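Local coordinates for coenzyme F420-dependent N(5),N(10)-methenyltetrahydromethanopterin reductase-related protein (Desulfurobacterium thermolithotrophum DSM 11699, PDB 6HUY) that binds the iron-guanylylpyridinol (FeGP) cofactor and probably methenyl-tetrahydrofolate, as an HmdII paralogue of the [Fe]-hydrogenase Hmd, at the interface of chains A and B. Sequence-based numbering; all coordinates share one arbitrary frame. Chains: chain A, Coenzyme F420-dependent N(5),N(10)-methenyltetrahydromethanopterin reductase-related protein; chain B, Coenzyme F420-dependent N(5),N(10)-methenyltetrahydromethanopterin reductase-related protein.

Contact 1 and contact 2 lie about 27 Å apart, measured between the centres of their C-alpha atoms, and use the same structural elements with the chains exchanged. Helix 232-262 of chain A meets B:Phe91 and helix 333-354 of chain B in contact 1; helix 232-262 of chain B meets A:Phe91 and helix 333-348 of chain A in contact 2. Positions 234, 237 and 241 recur on the inserted helix, and 91, 347 and 348 on the receiving side. The pairing is thus reciprocal but not identical in detail, as expected of an intertwined homodimer, the arrangement typical of the Hmd family.

Contact 1: the interface of chains A and B. Residues chain A 233-234, 236-237, 240-241; chain B 91, 250-251, 347-348, 351-352, 354.
Helix 232-262 of chain A packs against helix 333-354 and the B:Phe91 loop of chain B, an interface that is mainly aromatic at one end and charged at the other. A:Phe237 is the central wedge. Its CG stands anti to the backbone N (chi1 180°), which carries the ring outward between two aromatic neighbours of chain B. B:Phe91 approaches obliquely, and its rim atom CE2 lies over one face of the A:Phe237 ring, 3.5 Å from CD1. The planes are 64° apart with centroids 4.9 Å from each other, an edge-to-face pair. B:Phe347 crosses obliquely over the opposite face towards the rim, its ring near parallel and displaced, with its CE2 3.3 Å from CE2 of A:Phe237.

B:Phe91 is itself held on both faces. CB of A:Met234 sits over one, towards the rim, as the two side chains slide past each other in opposite directions, while CE1 of B:Tyr348 covers the other. The tyrosine hydroxyl OH also donates to the carbonyl O of B:Phe91 at 2.7 Å, in the carbonyl plane, which ties the loop to helix 333-354.

At the charged end, A:Glu236 has CG anti to its carbonyl carbon and extends past CG1 of B:Val250 towards B:Arg354. The arginine chain bends at chi3, bringing NH1 within 2.7 Å of the carboxylate OE1 in a salt bridge and hydrogen bond. OE1 lies close to the guanidinium plane, but is met from above its own carboxylate plane, so the groups cross rather than lie flat together. A second-shell bond steadies the guanidinium: NH2 donates almost straight (168° at H) to the backbone O of B:Thr251. Water 1 adds a second link across the interface, lying 2.6 Å from OE1 of A:Glu236 and also hydrogen-bonded to the carbonyl O of B:Val351.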
# COMPACT_ATOMS: atom_id res chain seq x y z
N SER A 233 1.61 2.93 -17.32
CA SER A 233 2.52 3.65 -16.43
C SER A 233 1.77 4.59 -15.50
O SER A 233 2.05 4.64 -14.29
CB SER A 233 3.54 4.43 -17.27
OG SER A 233 2.88 5.11 -18.33
N MET A 234 0.84 5.37 -16.04
CA MET A 234 0.04 6.28 -15.22
C MET A 234 -0.78 5.50 -14.19
O MET A 234 -0.86 5.88 -13.02
CB MET A 234 -0.86 7.12 -16.13
CG MET A 234 -1.69 8.21 -15.45
SD MET A 234 -2.06 9.62 -16.55
CE MET A 234 -2.88 8.78 -17.86
N GLU A 236 -0.04 2.53 -12.91
CA GLU A 236 0.86 2.02 -11.87
C GLU A 236 1.39 3.15 -11.00
O GLU A 236 1.44 3.03 -9.77
CB GLU A 236 2.01 1.24 -12.50
CG GLU A 236 1.62 -0.12 -13.03
CD GLU A 236 2.79 -0.90 -13.58
OE1 GLU A 236 3.90 -0.35 -13.64
OE2 GLU A 236 2.58 -2.07 -13.96
N PHE A 237 1.77 4.27 -11.63
CA PHE A 237 2.24 5.42 -10.87
C PHE A 237 1.23 5.84 -9.80
O PHE A 237 1.60 6.11 -8.66
CB PHE A 237 2.53 6.55 -11.84
CG PHE A 237 3.03 7.83 -11.21
CD1 PHE A 237 2.14 8.82 -10.83
CD2 PHE A 237 4.39 8.06 -11.06
CE1 PHE A 237 2.59 10.01 -10.29
CE2 PHE A 237 4.85 9.24 -10.51
CZ PHE A 237 3.95 10.22 -10.12
N ALA A 240 0.79 3.04 -6.88
CA ALA A 240 1.92 2.97 -5.96
C ALA A 240 1.96 4.17 -5.04
O ALA A 240 2.19 4.05 -3.83
CB ALA A 240 3.22 2.87 -6.76
N GLN A 241 1.75 5.35 -5.62
CA GLN A 241 1.75 6.60 -4.89
C GLN A 241 0.63 6.64 -3.86
O GLN A 241 0.83 7.05 -2.71
CB GLN A 241 1.60 7.73 -5.90
CG GLN A 241 1.46 9.12 -5.39
CD GLN A 241 1.53 10.13 -6.53
OE1 GLN A 241 2.60 10.64 -6.88
NE2 GLN A 241 0.38 10.39 -7.15
N PHE B 91 1.11 13.85 -18.20
CA PHE B 91 1.97 13.02 -17.35
C PHE B 91 3.14 12.44 -18.13
O PHE B 91 4.25 12.34 -17.62
CB PHE B 91 1.11 11.90 -16.75
CG PHE B 91 1.90 10.79 -16.10
CD1 PHE B 91 2.27 9.66 -16.82
CD2 PHE B 91 2.21 10.86 -14.74
CE1 PHE B 91 2.98 8.64 -16.21
CE2 PHE B 91 2.91 9.84 -14.13
CZ PHE B 91 3.29 8.73 -14.86
N VAL B 250 4.41 -2.71 -6.78
CA VAL B 250 4.04 -2.05 -8.03
C VAL B 250 5.14 -1.09 -8.47
O VAL B 250 5.53 -1.06 -9.64
CB VAL B 250 2.68 -1.33 -7.89
CG1 VAL B 250 2.42 -0.44 -9.10
CG2 VAL B 250 1.58 -2.36 -7.75
N THR B 251 5.65 -0.27 -7.55
CA THR B 251 6.74 0.64 -7.85
C THR B 251 7.88 -0.08 -8.56
O THR B 251 8.29 0.30 -9.66
CB THR B 251 7.26 1.29 -6.56
OG1 THR B 251 6.27 2.15 -6.00
CG2 THR B 251 8.52 2.13 -6.84
N PHE B 347 11.21 7.39 -9.07
CA PHE B 347 9.89 6.80 -9.07
C PHE B 347 9.18 7.08 -10.39
O PHE B 347 8.67 6.16 -11.05
CB PHE B 347 9.09 7.33 -7.88
CG PHE B 347 7.66 6.92 -7.89
CD1 PHE B 347 7.31 5.58 -7.97
CD2 PHE B 347 6.65 7.87 -7.79
CE1 PHE B 347 5.97 5.20 -7.98
CE2 PHE B 347 5.31 7.49 -7.78
CZ PHE B 347 4.97 6.16 -7.88
N TYR B 348 9.16 8.34 -10.80
CA TYR B 348 8.54 8.70 -12.07
C TYR B 348 9.23 7.99 -13.23
O TYR B 348 8.57 7.41 -14.10
CB TYR B 348 8.57 10.21 -12.28
CG TYR B 348 8.11 10.57 -13.67
CD1 TYR B 348 6.75 10.73 -13.94
CD2 TYR B 348 9.01 10.71 -14.71
CE1 TYR B 348 6.31 11.04 -15.20
CE2 TYR B 348 8.58 11.03 -15.98
CZ TYR B 348 7.23 11.19 -16.22
OH TYR B 348 6.78 11.50 -17.48
N VAL B 351 8.80 4.00 -13.36
CA VAL B 351 7.44 3.57 -13.67
C VAL B 351 7.10 3.88 -15.12
O VAL B 351 6.55 3.03 -15.84
CB VAL B 351 6.44 4.21 -12.70
CG1 VAL B 351 5.01 3.88 -13.12
CG2 VAL B 351 6.70 3.71 -11.28
N SER B 352 7.43 5.09 -15.59
CA SER B 352 7.09 5.44 -16.97
C SER B 352 8.03 4.80 -17.98
O SER B 352 7.61 4.51 -19.11
CB SER B 352 7.07 6.96 -17.16
OG SER B 352 8.25 7.58 -16.71
N ARG B 354 9.42 1.79 -17.49
CA ARG B 354 9.10 0.37 -17.50
C ARG B 354 8.14 0.03 -18.63
O ARG B 354 8.29 -1.00 -19.29
CB ARG B 354 8.51 -0.03 -16.14
CG ARG B 354 8.07 -1.49 -16.07
CD ARG B 354 7.88 -1.97 -14.65
NE ARG B 354 6.90 -1.17 -13.94
CZ ARG B 354 7.10 -0.60 -12.76
NH1 ARG B 354 6.12 0.12 -12.21
NH2 ARG B 354 8.25 -0.74 -12.12
O HOH W 1 4.59 1.20 -15.58

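Contact 2: the interface of chains A and B. Residues chain A 91, 200-201, 204-206, 344, 347-348; chain B 220, 230, 234, 237-238, 241.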
# COMPACT_ATOMS: atom_id res chain seq x y z
N PHE A 91 1.92 -14.15 20.66
CA PHE A 91 2.00 -12.87 19.96
C PHE A 91 2.84 -11.85 20.73
O PHE A 91 3.63 -11.11 20.13
CB PHE A 91 0.59 -12.30 19.77
CG PHE A 91 -0.09 -12.74 18.50
CD1 PHE A 91 0.41 -12.35 17.27
CD2 PHE A 91 -1.26 -13.48 18.55
CE1 PHE A 91 -0.23 -12.73 16.10
CE2 PHE A 91 -1.91 -13.87 17.39
CZ PHE A 91 -1.40 -13.49 16.16
N SER A 200 4.08 -12.82 5.91
CA SER A 200 3.20 -12.13 6.85
C SER A 200 2.05 -11.41 6.15
O SER A 200 0.88 -11.68 6.50
CB SER A 200 4.02 -11.15 7.70
OG SER A 200 3.19 -10.30 8.46
N PRO A 201 2.29 -10.52 5.19
CA PRO A 201 1.16 -9.81 4.56
C PRO A 201 0.19 -10.72 3.82
O PRO A 201 -0.97 -10.33 3.62
CB PRO A 201 1.85 -8.85 3.59
CG PRO A 201 3.21 -9.40 3.41
CD PRO A 201 3.57 -10.03 4.68
N ASP A 204 -0.97 -13.58 7.38
CA ASP A 204 -1.53 -13.07 8.62
C ASP A 204 -2.98 -12.62 8.41
O ASP A 204 -3.53 -12.67 7.30
CB ASP A 204 -0.69 -11.91 9.15
CG ASP A 204 0.70 -12.34 9.60
OD1 ASP A 204 1.08 -13.53 9.40
OD2 ASP A 204 1.41 -11.48 10.18
N MET A 205 -3.60 -12.19 9.51
CA MET A 205 -4.96 -11.66 9.48
C MET A 205 -5.09 -10.47 8.53
O MET A 205 -6.19 -10.22 8.02
CB MET A 205 -5.40 -11.25 10.88
CG MET A 205 -4.41 -10.33 11.61
SD MET A 205 -5.10 -9.74 13.18
CE MET A 205 -3.63 -9.04 13.94
N GLY A 206 -4.00 -9.75 8.29
CA GLY A 206 -3.97 -8.66 7.34
C GLY A 206 -4.21 -9.06 5.90
O GLY A 206 -4.28 -8.18 5.04
N TRP A 344 8.17 -4.16 13.60
CA TRP A 344 7.36 -5.20 14.23
C TRP A 344 7.24 -4.98 15.74
O TRP A 344 6.16 -5.13 16.31
CB TRP A 344 7.98 -6.57 13.95
CG TRP A 344 7.11 -7.73 14.38
CD1 TRP A 344 6.99 -8.23 15.64
CD2 TRP A 344 6.24 -8.50 13.54
NE1 TRP A 344 6.09 -9.28 15.64
CE2 TRP A 344 5.61 -9.45 14.36
CE3 TRP A 344 5.92 -8.47 12.18
CZ2 TRP A 344 4.69 -10.38 13.87
CZ3 TRP A 344 5.01 -9.40 11.69
CH2 TRP A 344 4.41 -10.33 12.53
N PHE A 347 4.65 -2.43 17.41
CA PHE A 347 3.23 -2.71 17.38
C PHE A 347 2.86 -4.06 18.00
O PHE A 347 1.70 -4.25 18.38
CB PHE A 347 2.73 -2.66 15.93
CG PHE A 347 2.85 -1.29 15.32
CD1 PHE A 347 1.87 -0.33 15.53
CD2 PHE A 347 3.95 -0.96 14.54
CE1 PHE A 347 1.97 0.93 14.98
CE2 PHE A 347 4.06 0.31 13.98
CZ PHE A 347 3.06 1.26 14.20
N TYR A 348 3.81 -4.98 18.12
CA TYR A 348 3.56 -6.27 18.73
C TYR A 348 4.07 -6.38 20.17
O TYR A 348 3.79 -7.38 20.83
CB TYR A 348 4.17 -7.38 17.86
CG TYR A 348 3.28 -7.76 16.68
CD1 TYR A 348 3.18 -6.92 15.58
CD2 TYR A 348 2.52 -8.93 16.70
CE1 TYR A 348 2.35 -7.24 14.51
CE2 TYR A 348 1.69 -9.26 15.63
CZ TYR A 348 1.61 -8.40 14.54
OH TYR A 348 0.78 -8.71 13.48
N TYR B 220 -11.37 -4.47 7.75
CA TYR B 220 -10.45 -5.25 8.56
C TYR B 220 -10.42 -4.76 10.01
O TYR B 220 -10.46 -5.56 10.95
CB TYR B 220 -9.05 -5.21 7.94
CG TYR B 220 -7.97 -5.70 8.86
CD1 TYR B 220 -7.99 -6.99 9.37
CD2 TYR B 220 -6.93 -4.87 9.24
CE1 TYR B 220 -7.01 -7.44 10.22
CE2 TYR B 220 -5.95 -5.30 10.10
CZ TYR B 220 -6.00 -6.58 10.58
OH TYR B 220 -5.02 -7.02 11.44
N THR B 230 -8.46 -8.53 18.75
CA THR B 230 -7.03 -8.30 18.78
C THR B 230 -6.71 -6.83 19.08
O THR B 230 -7.60 -5.97 19.08
CB THR B 230 -6.40 -8.73 17.44
OG1 THR B 230 -4.98 -8.59 17.51
CG2 THR B 230 -6.92 -7.91 16.29
N MET B 234 -1.68 -4.05 16.66
CA MET B 234 -1.47 -5.11 15.68
C MET B 234 -2.30 -4.86 14.43
O MET B 234 -1.83 -5.07 13.30
CB MET B 234 -1.82 -6.47 16.31
CG MET B 234 -0.79 -6.96 17.33
SD MET B 234 -1.40 -8.22 18.48
CE MET B 234 -1.79 -9.56 17.35
N PHE B 237 -0.46 -2.12 12.44
CA PHE B 237 0.71 -2.69 11.78
C PHE B 237 0.31 -3.46 10.52
O PHE B 237 0.93 -3.30 9.46
CB PHE B 237 1.49 -3.60 12.72
CG PHE B 237 2.64 -4.30 12.03
CD1 PHE B 237 3.89 -3.69 11.98
CD2 PHE B 237 2.45 -5.51 11.39
CE1 PHE B 237 4.95 -4.30 11.31
CE2 PHE B 237 3.49 -6.13 10.72
CZ PHE B 237 4.75 -5.52 10.68
N GLN B 238 -0.73 -4.30 10.63
CA GLN B 238 -1.13 -5.13 9.49
C GLN B 238 -1.63 -4.29 8.34
O GLN B 238 -1.36 -4.60 7.17
CB GLN B 238 -2.21 -6.12 9.92
CG GLN B 238 -1.70 -7.22 10.82
CD GLN B 238 -0.91 -8.27 10.06
OE1 GLN B 238 -1.21 -8.58 8.90
NE2 GLN B 238 0.11 -8.83 10.70
N GLN B 241 1.41 -2.55 6.72
CA GLN B 241 2.28 -3.48 6.00
C GLN B 241 1.65 -3.89 4.68
O GLN B 241 2.31 -3.90 3.63
CB GLN B 241 2.59 -4.70 6.87
CG GLN B 241 3.39 -5.79 6.13
CD GLN B 241 3.74 -6.97 7.00
OE1 GLN B 241 4.91 -7.22 7.30
NE2 GLN B 241 2.73 -7.72 7.39
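Helical backbone at B:Met234 to B:Gln241 (phi near -60°, psi near -43°) faces a turn in chain A, where A:Asp204 is extended (psi 177°) beyond the end of helix 196-203. B:Gln238 leaves with CG anti to its carbonyl carbon and bends at chi2, so its chain crosses that of A:Asp204 at about a right angle, with the amide and carboxylate planes tilted against each other. NE2 donates to OH of A:Tyr348 at 2.9 Å and to the anti lone pair of A:Asp204 OD2 at 3.0 Å, both near the amide plane. A:Ser200 OG also donates to OD2, from above the carboxylate plane, while accepting from B:Gln241 NE2 at 2.8 Å, which makes a polar relay across the chains. An alanine at B:Gln238 would remove both NE2 bonds and would probably loosen the hold on the A:Tyr348 hydroxyl and the A:Asp204 carboxylate.

The A:Tyr348 ring is sandwiched over its centre by CZ2 of A:Trp344 and CG of B:Met234. Bending at chi3, B:Met234 then lays CE over the face of A:Phe91, 3.7 Å from the centroid. B:Phe237 stands edge-to-face with both A:Tyr348 and A:Trp344, its CZ 3.5 Å from CE3 of the indole. The N-terminal part of helix 232-262 of chain B thus lodges between helices 196-203 and 333-348 of chain A, beside the A:Phe91 loop.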